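PDB 4DMI: capsid Protein from Unidentified, which probably builds the shell of a phage particle, as a capsid protein that assembles into pentamers. Local coordinates for residues Tyr85-Asn90 and Gly161-Ile166; Val103-Asp108 and Gln149-Asn154. All coordinates share one frame; numbering follows the deposited sequence. Where two conformers were deposited one is given.

Contact 1 of 2, residues Tyr85-Asn90 and Gly161-Ile166; sequences YKVVGN and GIARQI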
loop_
_atom_site.group_PDB
_atom_site.type_symbol
_atom_site.label_atom_id
_atom_site.label_comp_id
_atom_site.label_asym_id
_atom_site.label_seq_id
_atom_site.Cartn_x
_atom_site.Cartn_y
_atom_site.Cartn_z
ATOM N N TYR B 85 2.028 18.512 1.696
ATOM C CA TYR B 85 3.380 18.118 2.067
ATOM C C TYR B 85 3.434 16.674 2.506
ATOM O O TYR B 85 2.614 16.231 3.310
ATOM C CB TYR B 85 3.891 19.005 3.209
ATOM C CG TYR B 85 3.992 20.471 2.851
ATOM C CD1 TYR B 85 2.887 21.309 2.975
ATOM C CD2 TYR B 85 5.180 21.016 2.388
ATOM C CE1 TYR B 85 2.965 22.658 2.651
ATOM C CE2 TYR B 85 5.268 22.372 2.055
ATOM C CZ TYR B 85 4.155 23.177 2.191
ATOM O OH TYR B 85 4.212 24.515 1.877
ATOM N N LYS B 86 4.412 15.932 1.991
ATOM C CA LYS B 86 4.705 14.597 2.495
ATOM C C LYS B 86 5.774 14.773 3.558
ATOM O O LYS B 86 6.743 15.486 3.362
ATOM C CB LYS B 86 5.221 13.700 1.372
ATOM C CG LYS B 86 5.847 12.401 1.867
ATOM C CD LYS B 86 6.262 11.515 0.692
ATOM C CE LYS B 86 6.729 10.158 1.186
ATOM N NZ LYS B 86 6.894 9.179 0.082
ATOM N N VAL B 87 5.578 14.154 4.729
ATOM C CA VAL B 87 6.556 14.245 5.808
ATOM C C VAL B 87 6.749 12.873 6.443
ATOM O O VAL B 87 5.789 12.226 6.869
ATOM C CB VAL B 87 6.152 15.316 6.864
ATOM C CG1 VAL B 87 4.747 15.078 7.391
ATOM C CG2 VAL B 87 7.154 15.351 7.998
ATOM N N VAL B 88 7.996 12.417 6.457
ATOM C CA VAL B 88 8.325 11.072 6.899
ATOM C C VAL B 88 9.545 11.106 7.796
ATOM O O VAL B 88 10.455 11.906 7.607
ATOM C CB VAL B 88 8.593 10.133 5.708
ATOM C CG1 VAL B 88 7.371 9.989 4.865
ATOM C CG2 VAL B 88 9.718 10.650 4.854
ATOM N N GLY B 89 9.571 10.223 8.781
ATOM C CA GLY B 89 10.667 10.232 9.729
ATOM C C GLY B 89 10.394 9.448 10.984
ATOM O O GLY B 89 9.571 8.532 10.969
ATOM N N ASN B 90 11.102 9.799 12.055
ATOM C CA ASN B 90 11.015 9.071 13.327
ATOM C C ASN B 90 11.082 9.994 14.526
ATOM O O ASN B 90 11.654 11.094 14.464
ATOM C CB ASN B 90 12.138 8.028 13.461
ATOM C CG ASN B 90 11.991 6.870 12.496
ATOM O OD1 ASN B 90 11.141 5.998 12.672
ATOM N ND2 ASN B 90 12.833 6.854 11.459
ATOM N N GLY B 161 13.700 13.581 10.170
ATOM C CA GLY B 161 13.026 13.146 8.970
ATOM C C GLY B 161 13.211 14.061 7.791
ATOM O O GLY B 161 14.107 14.915 7.785
ATOM N N ILE B 162 12.363 13.861 6.786
ATOM C CA ILE B 162 12.385 14.670 5.580
ATOM C C ILE B 162 10.962 15.008 5.177
ATOM O O ILE B 162 10.016 14.282 5.495
ATOM C CB ILE B 162 13.116 13.945 4.420
ATOM C CG1 ILE B 162 12.512 12.562 4.165
ATOM C CG2 ILE B 162 14.597 13.781 4.729
ATOM C CD1 ILE B 162 13.183 11.797 3.023
ATOM N N ALA B 163 10.810 16.114 4.468
ATOM C CA ALA B 163 9.526 16.478 3.908
ATOM C C ALA B 163 9.730 17.136 2.566
ATOM O O ALA B 163 10.827 17.584 2.240
ATOM C CB ALA B 163 8.755 17.431 4.855
ATOM N N ARG B 164 8.674 17.190 1.772
ATOM C CA ARG B 164 8.680 18.025 0.573
ATOM C C ARG B 164 7.282 18.433 0.187
ATOM O O ARG B 164 6.299 17.790 0.569
ATOM C CB ARG B 164 9.391 17.346 -0.614
ATOM C CG ARG B 164 8.713 16.083 -1.148
ATOM C CD ARG B 164 9.113 15.846 -2.621
ATOM N NE ARG B 164 8.319 16.725 -3.480
ATOM C CZ ARG B 164 8.038 16.491 -4.755
ATOM N NH1 ARG B 164 8.562 15.423 -5.379
ATOM N NH2 ARG B 164 7.248 17.330 -5.412
ATOM N N GLN B 165 7.200 19.513 -0.571
ATOM C CA GLN B 165 5.913 19.969 -1.069
ATOM C C GLN B 165 5.553 19.124 -2.287
ATOM O O GLN B 165 6.307 19.084 -3.273
ATOM C CB GLN B 165 5.926 21.451 -1.427
ATOM C CG GLN B 165 4.496 22.005 -1.482
ATOM C CD GLN B 165 4.407 23.456 -1.886
ATOM O OE1 GLN B 165 5.401 24.183 -1.895
ATOM N NE2 GLN B 165 3.201 23.885 -2.240
ATOM N N ILE B 166 4.397 18.470 -2.216
ATOM C CA ILE B 166 3.926 17.571 -3.266
ATOM C C ILE B 166 3.023 18.299 -4.266
ATOM O O ILE B 166 3.037 18.004 -5.467
ATOM C CB ILE B 166 3.179 16.349 -2.648
ATOM C CG1 ILE B 166 4.106 15.545 -1.729
ATOM C CG2 ILE B 166 2.576 15.450 -3.731
ATOM C CD1 ILE B 166 5.319 14.914 -2.442
HETATM O O HOH W 1 6.772 25.643 0.953
#
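Tyr85-Asn90 and Gly161-Ile166 are neighbouring antiparallel strands of the mixed beta sheet that forms the body of this capsid subunit, with strand 133-142 on the far edge of 85-90. Their short segments run at 178° to each other. Four backbone hydrogen bonds join two pairs, Lys86 with Arg164 and Val88 with Ile162; Val88 N to Ile162 O spans 2.9 Å and is almost straight. Gly89 and Gly161 form a non-hydrogen-bonded pair. Both have backbone angles suited to glycine, and the absence of side chains allows their CA atoms to approach to 3.8 Å. On the face carrying Val88 and Ile162, in the conformer described, Val88 CG2 lies 3.5 Å from Ile162 CG1. Ile162 also packs on Ile114 of a neighbouring subunit. On the other face Ala163 CB rests 3.9 Å from Val87 CB, and Gln165 lays its aliphatic part over the Tyr85 ring. There Gln165 CG, anti to the backbone N (chi1 -161°), forms a CH-pi contact 4.0 Å from the ring centroid. Gln165 NE2 hydrogen-bonds to Ala167 O. Tyr85 OH hydrogen-bonds to Thr81 O, and a water donates to Tyr85 OH at 2.9 Å and, weakly, to Gln165 OE1.

Contact 2 of 2, residues Val103-Asp108 and Gln149-Asn154; sequences VIEVTD and QARSNN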
loop_
_atom_site.group_PDB
_atom_site.type_symbol
_atom_site.label_atom_id
_atom_site.label_comp_id
_atom_site.label_asym_id
_atom_site.label_seq_id
_atom_site.Cartn_x
_atom_site.Cartn_y
_atom_site.Cartn_z
ATOM N N VAL B 103 7.572 15.488 18.924
ATOM C CA VAL B 103 6.340 15.369 18.152
ATOM C C VAL B 103 6.411 16.046 16.799
ATOM O O VAL B 103 7.247 16.935 16.565
ATOM C CB VAL B 103 5.118 15.961 18.908
ATOM C CG1 VAL B 103 4.827 15.181 20.191
ATOM C CG2 VAL B 103 5.321 17.446 19.208
ATOM N N ILE B 104 5.533 15.610 15.903
ATOM C CA ILE B 104 5.175 16.390 14.725
ATOM C C ILE B 104 3.815 16.974 15.032
ATOM O O ILE B 104 2.912 16.274 15.485
ATOM C CB ILE B 104 5.051 15.500 13.472
ATOM C CG1 ILE B 104 6.422 14.916 13.100
ATOM C CG2 ILE B 104 4.468 16.292 12.299
ATOM C CD1 ILE B 104 7.393 15.930 12.442
ATOM N N GLU B 105 3.645 18.280 14.796
ATOM C CA GLU B 105 2.351 18.909 15.037
ATOM C C GLU B 105 2.019 19.996 14.029
ATOM O O GLU B 105 2.899 20.617 13.427
ATOM C CB GLU B 105 2.269 19.470 16.460
ATOM C CG GLU B 105 3.270 20.574 16.744
ATOM C CD GLU B 105 3.447 20.824 18.225
ATOM O OE1 GLU B 105 2.891 20.034 19.016
ATOM O OE2 GLU B 105 4.133 21.809 18.592
ATOM N N VAL B 106 0.717 20.226 13.860
ATOM C CA VAL B 106 0.230 21.292 12.996
ATOM C C VAL B 106 -0.498 22.299 13.882
ATOM O O VAL B 106 -1.142 21.922 14.858
ATOM C CB VAL B 106 -0.669 20.753 11.856
ATOM C CG1 VAL B 106 -1.850 19.957 12.395
ATOM C CG2 VAL B 106 -1.145 21.891 10.959
ATOM N N THR B 107 -0.346 23.584 13.574
ATOM C CA THR B 107 -0.893 24.645 14.413
ATOM C C THR B 107 -1.239 25.864 13.583
ATOM O O THR B 107 -0.663 26.080 12.517
ATOM C CB THR B 107 0.121 25.067 15.508
ATOM O OG1 THR B 107 -0.484 26.013 16.399
ATOM C CG2 THR B 107 1.367 25.702 14.889
ATOM N N ASP B 108 -2.178 26.660 14.081
ATOM C CA ASP B 108 -2.447 27.977 13.510
ATOM C C ASP B 108 -2.183 29.067 14.543
ATOM O O ASP B 108 -2.516 30.234 14.328
ATOM C CB ASP B 108 -3.886 28.078 12.994
ATOM C CG ASP B 108 -4.933 27.841 14.088
ATOM O OD1 ASP B 108 -4.554 27.613 15.259
ATOM O OD2 ASP B 108 -6.143 27.871 13.763
ATOM N N GLN B 149 5.217 21.638 12.034
ATOM C CA GLN B 149 6.470 21.759 12.783
ATOM C C GLN B 149 6.891 20.485 13.509
ATOM O O GLN B 149 6.083 19.592 13.772
ATOM C CB GLN B 149 6.374 22.936 13.773
ATOM C CG GLN B 149 5.356 22.703 14.889
ATOM C CD GLN B 149 5.060 23.947 15.722
ATOM O OE1 GLN B 149 5.304 25.078 15.296
ATOM N NE2 GLN B 149 4.540 23.735 16.926
ATOM N N ALA B 150 8.182 20.405 13.799
ATOM C CA ALA B 150 8.746 19.344 14.627
ATOM C C ALA B 150 9.141 20.004 15.935
ATOM O O ALA B 150 9.743 21.081 15.940
ATOM C CB ALA B 150 9.955 18.759 13.953
ATOM N N ARG B 151 8.819 19.369 17.048
ATOM C CA ARG B 151 9.145 19.945 18.341
ATOM C C ARG B 151 9.697 18.898 19.300
ATOM O O ARG B 151 9.094 17.836 19.493
ATOM C CB ARG B 151 7.909 20.616 18.948
ATOM C CG ARG B 151 8.155 21.240 20.312
ATOM C CD ARG B 151 6.968 22.080 20.755
ATOM N NE ARG B 151 5.758 21.279 20.937
ATOM C CZ ARG B 151 5.397 20.722 22.089
ATOM N NH1 ARG B 151 6.153 20.869 23.172
ATOM N NH2 ARG B 151 4.277 20.023 22.161
ATOM N N SER B 152 10.854 19.201 19.878
ATOM C CA SER B 152 11.433 18.440 20.978
ATOM C C SER B 152 11.628 19.386 22.149
ATOM O O SER B 152 12.183 20.481 21.976
ATOM C CB SER B 152 12.789 17.864 20.581
ATOM O OG SER B 152 13.569 17.606 21.743
ATOM N N ASN B 153 11.175 18.998 23.338
ATOM C CA ASN B 153 11.256 19.904 24.490
ATOM C C ASN B 153 12.439 19.617 25.400
ATOM O O ASN B 153 12.540 20.180 26.491
ATOM C CB ASN B 153 9.963 19.860 25.312
ATOM C CG ASN B 153 9.850 18.600 26.159
ATOM O OD1 ASN B 153 10.544 17.610 25.922
ATOM N ND2 ASN B 153 8.977 18.639 27.158
ATOM N N ASN B 154 13.333 18.747 24.947
ATOM C CA ASN B 154 14.374 18.184 25.807
ATOM C C ASN B 154 15.564 17.706 24.985
ATOM O O ASN B 154 15.385 17.128 23.907
ATOM C CB ASN B 154 13.783 17.004 26.593
ATOM C CG ASN B 154 14.694 16.516 27.707
ATOM O OD1 ASN B 154 15.726 15.893 27.458
ATOM N ND2 ASN B 154 14.298 16.775 28.947
#
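Val103-Asp108 and Gln149-Asn154 meet through an antiparallel strand pair in the curled sheet of the subunit, strand 102-107 lying between strands 112-121 and 147-152. The N-to-C directions of the short strand segments differ by 134°, far from exactly antiparallel. Within these segments three residue pairs are formed; the pairing goes on to Thr107 with Thr147. Backbone hydrogen bonds run both ways between Val103 and Arg151 and between Glu105 and Gln149. Between them sits the non-hydrogen-bonded pair Ile104 and Ala150, where Ile104 CA and Ala150 CA are 4.6 Å apart.

Apolar contact is modest. Ile104 CD1 approaches Ala150 CB at 4.1 Å, and both side chains also pack on Ile78. On the opposite face Val103 CG2 runs alongside Arg151, 4.1 Å from Arg151 NH2.

The polar contacts centre on Glu105, a buried carboxylate flanked by the two polar side chains of the facing strand. Glu105 is modelled in two conformers, and the bonds below belong to the one described. Its CD, anti to CA (chi2 -163°), is carried out between Gln149 NE2 and Arg151 NE. Arg151 NE reaches Glu105 OE2 at 2.9 Å in a salt bridge, on the syn side but tilted well out of the carboxylate plane; the carboxylate and guanidinium planes are 27° apart. Arg151 NH2 adds a weak, long bond of 3.4 Å to Glu105 OE1. The positive guanidinium would be expected to favour the ionised carboxylate. Gln149 donates from the anti side, giving OE2 two donors: Glu105 OE2 lies near the plane of the Gln149 amide, at a doubtfully short 2.6 Å from Gln149 NE2.

How the contacts relate
Both contacts belong to one mixed, curled sheet, with centres about 14 Å apart and nearest atoms about 4 Å apart but not touching. Along the chain, contact 2 is nested within contact 1: strand 83-95 is followed by 102-107, and strand 147-152 by 158-167, so consecutive strands serve different contacts. Strand 112-121 links the two regions, pairing parallel with 83-95 and antiparallel with 102-107. The centre of contact 1 lies about 9 Å from the centre of the chain, that of contact 2 about 17 Å. Both meet other copies in the pentamer: Asn90 of contact 1 packs on Val134 of one neighbouring subunit, and Val106 of contact 2 on Leu63 of another.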